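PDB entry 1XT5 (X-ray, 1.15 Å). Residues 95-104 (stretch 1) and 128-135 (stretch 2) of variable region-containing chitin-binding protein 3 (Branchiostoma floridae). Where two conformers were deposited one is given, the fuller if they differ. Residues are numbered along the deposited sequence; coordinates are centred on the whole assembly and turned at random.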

# COMPACT_ATOMS: atom_id res chain seq x y z
N ARG A 95 3.87 6.16 3.72
CA ARG A 95 4.90 7.16 4.05
C ARG A 95 6.25 6.46 3.98
O ARG A 95 6.45 5.41 4.61
CB ARG A 95 4.67 7.72 5.45
CG ARG A 95 5.66 8.80 5.85
CD ARG A 95 5.29 9.40 7.19
NE ARG A 95 6.10 10.43 7.78
CZ ARG A 95 7.08 10.17 8.63
NH1 ARG A 95 7.48 8.95 8.99
NH2 ARG A 95 7.74 11.23 9.11
N LEU A 96 7.18 7.04 3.23
CA LEU A 96 8.55 6.53 3.10
C LEU A 96 9.50 7.59 3.53
O LEU A 96 9.48 8.74 2.99
CB LEU A 96 8.74 6.04 1.68
CG LEU A 96 10.05 5.32 1.46
CD1 LEU A 96 10.11 4.00 2.23
CD2 LEU A 96 10.23 5.09 -0.05
N THR A 97 10.35 7.30 4.52
CA THR A 97 11.34 8.30 5.01
C THR A 97 12.72 7.97 4.44
O THR A 97 12.97 6.88 3.92
CB THR A 97 11.43 8.30 6.53
OG1 THR A 97 11.86 7.01 6.95
CG2 THR A 97 10.10 8.55 7.14
N HIS A 98 13.62 8.96 4.58
CA HIS A 98 15.04 8.78 4.20
C HIS A 98 15.15 8.19 2.79
O HIS A 98 15.83 7.18 2.57
CB HIS A 98 15.79 7.91 5.18
CG HIS A 98 15.79 8.46 6.52
ND1 HIS A 98 16.64 9.45 6.92
CD2 HIS A 98 15.03 8.10 7.59
CE1 HIS A 98 16.36 9.71 8.19
NE2 HIS A 98 15.42 8.92 8.65
N VAL A 99 14.44 8.81 1.83
CA VAL A 99 14.35 8.24 0.51
C VAL A 99 15.72 8.09 -0.14
O VAL A 99 16.52 9.01 -0.19
CB VAL A 99 13.38 9.07 -0.36
CG1 VAL A 99 13.47 8.69 -1.79
CG2 VAL A 99 11.96 8.93 0.15
N HIS A 100 15.99 6.89 -0.64
CA HIS A 100 17.27 6.59 -1.28
C HIS A 100 17.20 6.82 -2.78
O HIS A 100 16.13 6.77 -3.36
CB HIS A 100 17.65 5.13 -1.06
CG HIS A 100 18.01 4.78 0.34
ND1 HIS A 100 17.31 5.19 1.46
CD2 HIS A 100 19.05 4.04 0.82
CE1 HIS A 100 17.93 4.70 2.54
NE2 HIS A 100 19.00 3.97 2.18
N PRO A 101 18.32 7.07 -3.39
CA PRO A 101 18.30 7.22 -4.89
C PRO A 101 17.53 6.11 -5.61
O PRO A 101 16.66 6.32 -6.49
CB PRO A 101 19.77 7.27 -5.24
CG PRO A 101 20.46 7.81 -4.04
CD PRO A 101 19.66 7.26 -2.86
N GLN A 102 17.76 4.87 -5.19
CA GLN A 102 17.12 3.75 -5.88
C GLN A 102 15.72 3.47 -5.38
O GLN A 102 15.15 2.48 -5.88
CB GLN A 102 17.97 2.51 -5.71
CG GLN A 102 19.32 2.71 -6.37
CD GLN A 102 19.38 3.48 -7.67
OE1 GLN A 102 19.88 4.60 -7.86
NE2 GLN A 102 18.82 2.84 -8.68
N ASP A 103 15.19 4.28 -4.51
CA ASP A 103 13.79 4.16 -4.18
C ASP A 103 12.89 4.65 -5.31
O ASP A 103 11.68 4.38 -5.29
CB ASP A 103 13.42 4.91 -2.90
CG ASP A 103 13.88 4.30 -1.61
OD1 ASP A 103 14.25 3.12 -1.57
OD2 ASP A 103 13.90 5.05 -0.62
N GLY A 104 13.40 5.38 -6.33
CA GLY A 104 12.54 5.69 -7.45
C GLY A 104 12.03 4.46 -8.12
O GLY A 104 12.69 3.41 -8.18
N VAL A 128 3.99 6.20 -9.16
CA VAL A 128 5.42 6.35 -9.43
C VAL A 128 6.05 7.29 -8.45
O VAL A 128 5.48 8.36 -8.15
CB VAL A 128 5.59 6.87 -10.90
CG1 VAL A 128 7.01 7.35 -11.15
CG2 VAL A 128 5.25 5.78 -11.87
N LEU A 129 7.21 6.93 -7.98
CA LEU A 129 8.04 7.80 -7.16
C LEU A 129 9.26 8.25 -8.02
O LEU A 129 10.03 7.42 -8.45
CB LEU A 129 8.55 7.07 -5.94
CG LEU A 129 9.50 7.90 -5.03
CD1 LEU A 129 8.84 9.19 -4.59
CD2 LEU A 129 9.97 7.01 -3.89
N LYS A 130 9.33 9.55 -8.22
CA LYS A 130 10.47 10.20 -8.84
C LYS A 130 11.36 10.75 -7.76
O LYS A 130 10.90 11.44 -6.82
CB LYS A 130 10.04 11.33 -9.77
CG LYS A 130 9.29 10.92 -10.98
CD LYS A 130 8.77 12.16 -11.73
CE LYS A 130 8.30 11.93 -13.10
NZ LYS A 130 7.73 13.14 -13.77
N VAL A 131 12.64 10.41 -7.81
CA VAL A 131 13.63 10.92 -6.88
C VAL A 131 14.41 12.00 -7.61
O VAL A 131 15.12 11.70 -8.55
CB VAL A 131 14.51 9.81 -6.29
CG1 VAL A 131 15.53 10.39 -5.31
CG2 VAL A 131 13.66 8.73 -5.65
N THR A 132 14.27 13.25 -7.18
CA THR A 132 14.89 14.37 -7.86
C THR A 132 16.37 14.18 -7.99
O THR A 132 17.03 13.88 -7.00
CB THR A 132 14.61 15.67 -7.07
OG1 THR A 132 13.17 15.71 -6.84
CG2 THR A 132 15.06 16.93 -7.78
N GLY A 133 16.88 14.37 -9.20
CA GLY A 133 18.28 14.23 -9.44
C GLY A 133 18.76 12.83 -9.60
O GLY A 133 19.98 12.63 -9.78
N HIS A 134 17.85 11.86 -9.57
CA HIS A 134 18.22 10.44 -9.74
C HIS A 134 17.34 9.78 -10.78
O HIS A 134 17.85 9.11 -11.65
CB HIS A 134 18.18 9.72 -8.38
CG HIS A 134 19.24 10.22 -7.50
ND1 HIS A 134 19.19 11.10 -6.50
CD2 HIS A 134 20.56 9.89 -7.74
CE1 HIS A 134 20.46 11.33 -6.08
NE2 HIS A 134 21.30 10.58 -6.84
N THR A 135 16.02 9.93 -10.69
CA THR A 135 15.13 9.36 -11.68
C THR A 135 15.31 10.10 -13.00
O THR A 135 15.34 9.50 -14.08
CB THR A 135 13.66 9.43 -11.17
OG1 THR A 135 13.57 8.75 -9.90
CG2 THR A 135 12.74 8.89 -12.23
OXT THR A 135 15.48 11.35 -13.01
O HOH W 1 15.47 6.60 -8.69

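Stretch 1 leaves a strand at Leu96, loops through Val99 and His100, and makes a short 3-10 turn at residues 101-103; stretch 2 is a strand that ends in the chain's C-terminal turn. No direct hydrogen bond joins them, so the contact rests on apolar packing, one CH-pi contact, a CA-H...O contact and a water.

Arg95 lies out of reach, but Leu96 points toward stretch 2, and its CD2 lies 4.3 Å from CD2 of Leu129. After the loop through Thr97 and the exposed His98, Val99 adds a second buried aliphatic group: its CG1 sits 3.9 Å from CG2 of Val131 and 4.4 Å from CD2 of Leu129. Leu129 and Val131, alternate residues of an extended strand, both face this way, while Lys130 between them points away.

The CA-to-CB bond of His100 points away, and the residue meets stretch 2 through its backbone O, 3.9 Å from CG2 of Val131. Its N donates to OD2 of Asp103 (2.8 Å), and its O accepts from N of Asp103 (2.9 Å), a reciprocal pair that holds the turn closed. Pro101, whose phi of -48° suits the 3-10 segment, lays its CB over one face of the His134 ring, 3.8 Å from the centroid and 14° off the normal; the compact proline ring can lie close over an aromatic face and offer it a C-H. Its O accepts a 2.5 Å hydrogen bond from water 1, which also lies 3.1 Å from OG1 of Thr135, bridging the stretches. That OG1 accepts from N of Val131 (2.8 Å), tying the terminal residue back to the strand.

The CA-to-CB bond of Gln102 points away; the end of its side chain comes nearer but makes no contact. Asp103 brings its O within 3.4 Å of CD2 of Leu129. At Gly104 the backbones come close: its CA approaches O of Leu129 at 3.2 Å, a CA-H...O contact. A CB here would fall 2.6 Å from OG1 of Thr135, a clash that glycine avoids.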